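Local coordinates for protein putative silent information regulator 2,Putative silent information regulator 2 (PDB 5OL0) that probably removes acetyl groups from protein lysines at the expense of NAD(+), as a zinc-containing class I sirtuin thought to regulate gene expression, at residues E22-A25 with H26-E30; V38-G41 with A42-V46; V232-K235 with S236-R239. All coordinates share one frame; numbering follows the deposited sequence.

Contact 1 of 3, residues E22-A25 with H26-E30; sequences EGLA and HYIRE
Glu22 and His26 run alongside one another in the same direction, one helical turn apart, Glu22 CG lying 3.9 Å from His26 CD2. Carboxylate and imidazole planes are turned 31° from one another, with Glu22 OE2 and His26 NE2 4.4 Å apart, so the two groups are neighbours without a direct bond. The Glu22 CG, not the carboxylate, makes the nearest side-chain approach to the ring; the CA of Gly23 lies at the edge of the ring. On the other side of the imidazole, ND1 gives a weak hydrogen bond to Glu30 OE1 (2.7 Å). On the buried face, Leu24 and Ile28 cross, the CD1 branch of one meeting CD1 of the other at 4.1 Å. Leu24 CG, anti to the backbone N (chi1 173°), brings that branch alongside the Ile28 CD1 methyl, and both side chains rest on Leu213 of strand 213-217. Leu24 and Ala25 also meet Leu293 of helix 286-296. Beneath these side chains run the i to i+4 bonds of helix 21-30, among them His26 N to Glu22 O (3.0 Å) and Ile28 N to Leu24 O (2.9 Å). The turn is thus amphipathic: an apolar face packs on strand 213-217 and helix 286-296, while on the exposed face His26 lies between two acidic side chains, an environment that would tend to stabilise its protonated form.

Contact 2 of 3, residues V38-G41 with A42-V46; sequences VLVG and AGASV
Ala44 folds back on the end of the strand, its CB 3.6 Å from Val40 CG1 and 3.4 Å from Gly41 O. The valine places that branch anti to its own backbone nitrogen (chi1 -172°), and the methyl of Ala44 meets it from across the turn. The carbonyl beside that methyl takes the one hydrogen bond joining the two segments, from Ala44 N to Gly41 O (3.1 Å). The N-H aims fairly well at the oxygen, at 153°, yet the donor is tilted 35° from the carbonyl plane; the bond spans i to i+3. A second bond of the same span follows at once, from Ser45 N to Ala42 O (3.1 Å), so the chain coils as soon as strand 36-40 ends. Gly41 O has a further, weak hydrogen bond from Asn127 ND2.

Around this first shell, Val40 touches Cys123 and Thr125 of strand 120-125 and Ile111 of helix 106-116, while Val107 of that helix lies against Ala44. The Ala44 carbonyl is held by Thr105 OG1. Bonds with Asp129 OD2 and His108 NE2 hold the Ser45 hydroxyl, and its side chain also touches Asn127; Asn127 and Asp129 are both probable NAD(+)-binding residues. Gly43 approaches Gly218, another likely contributor to that site. The run Gly-Ala-Gly-Ala-Ser after the first strand is the GAGxS sequence of sirtuins, the glycine-rich turn of their Rossmann-like domain, where a central parallel strand gives way to a tight coil at the edge of the probable NAD(+) pocket.

Contact 3 of 3, residues V232-K235 with S236-R239; sequences VVPK and SVPR
Ser236 sits at the corner of the turn, where its OG comes to the CB corner of Pro234 at 4.2 Å, a loose approach at the exposed end of the loop. Lys235 and Ser236 occupy the two central positions of the turn. Val237 closes the turn: its N-H points almost straight at Pro234 O (3.1 Å, 169° at the hydrogen), although the donor stands 56° above the carbonyl plane and so misses the lone pairs. Pro234 O takes a second bond from Arg278 NH1, which also reaches Val237 O and thereby ties both ends of the turn to one guanidinium group. The two branches of Val237 divide the work. CG1 lies 4.0 Å from Pro234 CB, whereas CG2, set between the backbone nitrogen and carbonyl carbon, lies 3.7 Å from Val233 CG2. Pro238 continues the chain toward the sheet, meeting Leu213 of strand 213-217. At Arg239 the aliphatic part of the chain returns to the loop, CD touching Val233 CG2 at 3.9 Å. A bend about the CG-CD bond (chi3 -67°) turns the guanidinium group away from the extended line of the chain, and the group is gripped by a salt bridge from NE to Asp279, by bonds to the carbonyls of Pro230 and Leu251, and by a cation-pi contact with Phe252. The whole is a type I beta turn, Pro234 to Val237, with a small apolar cluster of Val233, Pro234 and Val237 beside it, leading the chain into strand 239-242 of the sirtuin's Rossmann-like parallel sheet.

Contact 2 lies at the heart of the chain, its centre about 5 Å from the chain's centre, whereas contacts 1 and 3 lie nearer the surface, their centres about 24 and 20 Å out. All three belong to the Rossmann-like domain: helix 21-30, the end of central strand 36-40, and the turn entering strand 239-242. Only contacts 1 and 3 meet, Tyr27 OH packing on Pro238 CD at 3.6 Å, and both border strand 213-217. Chemistry follows place: contact 1 pairs a polar outer face with an apolar inner one, contact 3 combines valine and proline packing with an arginine held by several polar partners, and contact 2 relies on small residues beside the probable dinucleotide site.

Contact 1 of 3, residues E22-A25 with H26-E30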
loop_
_atom_site.group_PDB
_atom_site.type_symbol
_atom_site.label_atom_id
_atom_site.label_comp_id
_atom_site.label_asym_id
_atom_site.label_seq_id
_atom_site.Cartn_x
_atom_site.Cartn_y
_atom_site.Cartn_z
ATOM N N GLU A 22 4.811 -22.430 -5.961
ATOM C CA GLU A 22 5.725 -23.487 -5.534
ATOM C C GLU A 22 7.210 -23.201 -5.813
ATOM O O GLU A 22 8.060 -23.293 -4.890
ATOM C CB GLU A 22 5.338 -24.819 -6.207
ATOM C CG GLU A 22 6.227 -26.006 -5.813
ATOM C CD GLU A 22 5.680 -27.368 -6.263
ATOM O OE1 GLU A 22 5.076 -27.443 -7.357
ATOM O OE2 GLU A 22 5.876 -28.350 -5.512
ATOM N N GLY A 23 7.517 -22.809 -7.045
ATOM C CA GLY A 23 8.883 -22.418 -7.374
ATOM C C GLY A 23 9.410 -21.230 -6.581
ATOM O O GLY A 23 10.582 -21.195 -6.170
ATOM N N LEU A 24 8.537 -20.250 -6.337
ATOM C CA LEU A 24 8.917 -19.099 -5.574
ATOM C C LEU A 24 9.280 -19.503 -4.171
ATOM O O LEU A 24 10.279 -19.014 -3.614
ATOM C CB LEU A 24 7.743 -18.080 -5.570
ATOM C CG LEU A 24 7.929 -16.867 -4.646
ATOM C CD1 LEU A 24 9.165 -16.154 -5.033
ATOM C CD2 LEU A 24 6.721 -15.930 -4.716
ATOM N N ALA A 25 8.437 -20.333 -3.543
ATOM C CA ALA A 25 8.734 -20.765 -2.173
ATOM C C ALA A 25 10.065 -21.535 -2.106
ATOM O O ALA A 25 10.869 -21.298 -1.184
ATOM C CB ALA A 25 7.629 -21.641 -1.621
ATOM N N HIS A 26 10.253 -22.459 -3.048
ATOM C CA HIS A 26 11.556 -23.178 -3.227
ATOM C C HIS A 26 12.706 -22.229 -3.346
ATOM O O HIS A 26 13.747 -22.428 -2.698
ATOM C CB HIS A 26 11.627 -24.002 -4.526
ATOM C CG HIS A 26 11.102 -25.402 -4.425
ATOM N ND1 HIS A 26 11.812 -26.421 -3.820
ATOM C CD2 HIS A 26 9.988 -25.978 -4.953
ATOM C CE1 HIS A 26 11.128 -27.551 -3.935
ATOM N NE2 HIS A 26 10.019 -27.309 -4.618
ATOM N N TYR A 27 12.555 -21.211 -4.191
ATOM C CA TYR A 27 13.645 -20.259 -4.430
ATOM C C TYR A 27 13.982 -19.520 -3.130
ATOM O O TYR A 27 15.159 -19.405 -2.752
ATOM C CB TYR A 27 13.275 -19.264 -5.532
ATOM C CG TYR A 27 14.309 -18.169 -5.867
ATOM C CD1 TYR A 27 14.385 -16.962 -5.102
ATOM C CD2 TYR A 27 15.152 -18.286 -6.986
ATOM C CE1 TYR A 27 15.326 -15.963 -5.399
ATOM C CE2 TYR A 27 16.069 -17.255 -7.331
ATOM C CZ TYR A 27 16.156 -16.110 -6.546
ATOM O OH TYR A 27 17.065 -15.123 -6.833
ATOM N N ILE A 28 12.960 -19.031 -2.443
ATOM C CA ILE A 28 13.163 -18.373 -1.129
ATOM C C ILE A 28 13.903 -19.294 -0.117
ATOM O O ILE A 28 14.837 -18.845 0.596
ATOM C CB ILE A 28 11.830 -17.908 -0.534
ATOM C CG1 ILE A 28 11.283 -16.664 -1.318
ATOM C CG2 ILE A 28 11.983 -17.553 0.919
ATOM C CD1 ILE A 28 9.831 -16.400 -1.018
ATOM N N ARG A 29 13.501 -20.554 -0.067
ATOM C CA ARG A 29 14.094 -21.486 0.893
ATOM C C ARG A 29 15.474 -21.936 0.464
ATOM O O ARG A 29 16.411 -21.742 1.223
ATOM C CB ARG A 29 13.189 -22.675 1.162
ATOM C CG ARG A 29 11.977 -22.253 1.995
ATOM C CD ARG A 29 10.910 -23.346 2.098
ATOM N NE ARG A 29 11.101 -24.214 3.257
ATOM C CZ ARG A 29 10.219 -25.112 3.700
ATOM N NH1 ARG A 29 9.058 -25.301 3.072
ATOM N NH2 ARG A 29 10.510 -25.842 4.780
ATOM N N GLU A 30 15.606 -22.446 -0.764
ATOM C CA GLU A 30 16.867 -22.944 -1.275
ATOM C C GLU A 30 17.936 -21.831 -1.301
ATOM O O GLU A 30 19.092 -22.042 -0.893
ATOM C CB GLU A 30 16.684 -23.616 -2.631
ATOM C CG GLU A 30 15.921 -24.954 -2.550
ATOM C CD GLU A 30 15.580 -25.565 -3.930
ATOM O OE1 GLU A 30 14.447 -26.105 -4.136
ATOM O OE2 GLU A 30 16.459 -25.501 -4.832
#

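Contact 2 of 3, residues V38-G41 with A42-V46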
loop_
_atom_site.group_PDB
_atom_site.type_symbol
_atom_site.label_atom_id
_atom_site.label_comp_id
_atom_site.label_asym_id
_atom_site.label_seq_id
_atom_site.Cartn_x
_atom_site.Cartn_y
_atom_site.Cartn_z
ATOM N N VAL A 38 8.512 -5.935 0.150
ATOM C CA VAL A 38 7.117 -6.148 -0.141
ATOM C C VAL A 38 6.529 -4.795 -0.364
ATOM O O VAL A 38 6.682 -3.886 0.464
ATOM C CB VAL A 38 6.387 -6.852 1.026
ATOM C CG1 VAL A 38 4.892 -7.138 0.671
ATOM C CG2 VAL A 38 7.073 -8.148 1.361
ATOM N N LEU A 39 5.850 -4.661 -1.479
ATOM C CA LEU A 39 5.038 -3.487 -1.818
ATOM C C LEU A 39 3.561 -3.815 -1.833
ATOM O O LEU A 39 3.139 -4.843 -2.397
ATOM C CB LEU A 39 5.392 -2.994 -3.230
ATOM C CG LEU A 39 6.872 -2.855 -3.519
ATOM C CD1 LEU A 39 7.092 -2.250 -4.891
ATOM C CD2 LEU A 39 7.574 -1.994 -2.477
ATOM N N VAL A 40 2.751 -2.905 -1.295
ATOM C CA VAL A 40 1.375 -3.162 -1.045
ATOM C C VAL A 40 0.521 -2.054 -1.599
ATOM O O VAL A 40 0.844 -0.907 -1.396
ATOM C CB VAL A 40 1.117 -3.273 0.481
ATOM C CG1 VAL A 40 -0.312 -3.732 0.712
ATOM C CG2 VAL A 40 2.044 -4.272 1.134
ATOM N N GLY A 41 -0.577 -2.385 -2.283
ATOM C CA GLY A 41 -1.551 -1.372 -2.729
ATOM C C GLY A 41 -2.999 -1.767 -2.456
ATOM O O GLY A 41 -3.246 -2.716 -1.748
ATOM N N ALA A 42 -3.949 -1.101 -3.130
ATOM C CA ALA A 42 -5.371 -1.150 -2.797
ATOM C C ALA A 42 -5.944 -2.581 -2.937
ATOM O O ALA A 42 -6.826 -2.971 -2.176
ATOM C CB ALA A 42 -6.152 -0.200 -3.676
ATOM N N GLY A 43 -5.416 -3.340 -3.883
ATOM C CA GLY A 43 -5.846 -4.743 -4.070
ATOM C C GLY A 43 -5.734 -5.637 -2.841
ATOM O O GLY A 43 -6.560 -6.512 -2.692
ATOM N N ALA A 44 -4.752 -5.382 -1.958
ATOM C CA ALA A 44 -4.499 -6.127 -0.718
ATOM C C ALA A 44 -5.546 -5.943 0.348
ATOM O O ALA A 44 -5.651 -6.739 1.274
ATOM C CB ALA A 44 -3.149 -5.693 -0.135
ATOM N N SER A 45 -6.276 -4.843 0.274
ATOM C CA SER A 45 -7.200 -4.520 1.349
ATOM C C SER A 45 -8.698 -4.617 0.991
ATOM O O SER A 45 -9.542 -4.481 1.896
ATOM C CB SER A 45 -6.872 -3.146 1.855
ATOM O OG SER A 45 -5.577 -3.212 2.407
ATOM N N VAL A 46 -9.004 -4.905 -0.276
ATOM C CA VAL A 46 -10.383 -5.257 -0.700
ATOM C C VAL A 46 -11.016 -6.273 0.210
ATOM O O VAL A 46 -12.140 -6.073 0.698
ATOM C CB VAL A 46 -10.384 -5.861 -2.132
ATOM C CG1 VAL A 46 -11.797 -6.327 -2.581
ATOM C CG2 VAL A 46 -9.822 -4.850 -3.095
#

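Contact 3 of 3, residues V232-K235 with S236-R239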
loop_
_atom_site.group_PDB
_atom_site.type_symbol
_atom_site.label_atom_id
_atom_site.label_comp_id
_atom_site.label_asym_id
_atom_site.label_seq_id
_atom_site.Cartn_x
_atom_site.Cartn_y
_atom_site.Cartn_z
ATOM N N VAL A 232 14.068 0.071 -9.396
ATOM C CA VAL A 232 15.451 0.334 -8.926
ATOM C C VAL A 232 16.069 -0.914 -8.239
ATOM O O VAL A 232 17.211 -0.888 -7.866
ATOM C CB VAL A 232 15.574 1.567 -7.999
ATOM C CG1 VAL A 232 15.186 2.889 -8.712
ATOM C CG2 VAL A 232 14.719 1.441 -6.766
ATOM N N VAL A 233 15.336 -2.013 -8.114
ATOM C CA VAL A 233 15.926 -3.241 -7.604
ATOM C C VAL A 233 16.880 -3.789 -8.668
ATOM O O VAL A 233 16.714 -3.486 -9.841
ATOM C CB VAL A 233 14.876 -4.301 -7.224
ATOM C CG1 VAL A 233 13.875 -3.692 -6.265
ATOM C CG2 VAL A 233 14.172 -4.870 -8.438
ATOM N N PRO A 234 17.837 -4.631 -8.273
ATOM C CA PRO A 234 18.772 -5.182 -9.274
ATOM C C PRO A 234 18.038 -5.886 -10.447
ATOM O O PRO A 234 17.012 -6.554 -10.256
ATOM C CB PRO A 234 19.617 -6.150 -8.459
ATOM C CG PRO A 234 19.553 -5.632 -7.040
ATOM C CD PRO A 234 18.178 -5.039 -6.893
ATOM N N LYS A 235 18.577 -5.734 -11.651
ATOM C CA LYS A 235 17.996 -6.292 -12.884
ATOM C C LYS A 235 17.841 -7.810 -12.884
ATOM O O LYS A 235 17.056 -8.341 -13.638
ATOM C CB LYS A 235 18.806 -5.870 -14.138
ATOM C CG LYS A 235 20.288 -6.314 -14.139
ATOM C CD LYS A 235 20.956 -6.438 -15.534
ATOM C CE LYS A 235 21.389 -7.874 -15.855
ATOM N NZ LYS A 235 22.196 -7.896 -17.095
ATOM N N SER A 236 18.554 -8.490 -12.011
ATOM C CA SER A 236 18.536 -9.940 -11.934
ATOM C C SER A 236 17.608 -10.497 -10.868
ATOM O O SER A 236 17.402 -11.719 -10.824
ATOM C CB SER A 236 19.950 -10.410 -11.588
ATOM O OG SER A 236 20.382 -9.760 -10.374
ATOM N N VAL A 237 17.044 -9.673 -9.996
ATOM C CA VAL A 237 16.238 -10.260 -8.919
ATOM C C VAL A 237 14.775 -10.504 -9.336
ATOM O O VAL A 237 14.208 -9.712 -10.065
ATOM C CB VAL A 237 16.317 -9.499 -7.599
ATOM C CG1 VAL A 237 17.775 -9.423 -7.120
ATOM C CG2 VAL A 237 15.588 -8.184 -7.664
ATOM N N PRO A 238 14.172 -11.585 -8.849
ATOM C CA PRO A 238 12.793 -11.870 -9.164
ATOM C C PRO A 238 11.829 -10.790 -8.641
ATOM O O PRO A 238 12.055 -10.199 -7.535
ATOM C CB PRO A 238 12.512 -13.215 -8.496
ATOM C CG PRO A 238 13.643 -13.457 -7.575
ATOM C CD PRO A 238 14.786 -12.625 -8.011
ATOM N N ARG A 239 10.793 -10.525 -9.452
ATOM C CA ARG A 239 9.772 -9.570 -9.102
ATOM C C ARG A 239 8.431 -10.268 -9.277
ATOM O O ARG A 239 8.107 -10.700 -10.358
ATOM C CB ARG A 239 9.885 -8.295 -9.931
ATOM C CG ARG A 239 11.255 -7.656 -9.953
ATOM C CD ARG A 239 11.247 -6.260 -10.575
ATOM N NE ARG A 239 10.935 -6.331 -12.000
ATOM C CZ ARG A 239 10.916 -5.273 -12.831
ATOM N NH1 ARG A 239 11.220 -4.042 -12.429
ATOM N NH2 ARG A 239 10.631 -5.455 -14.096
#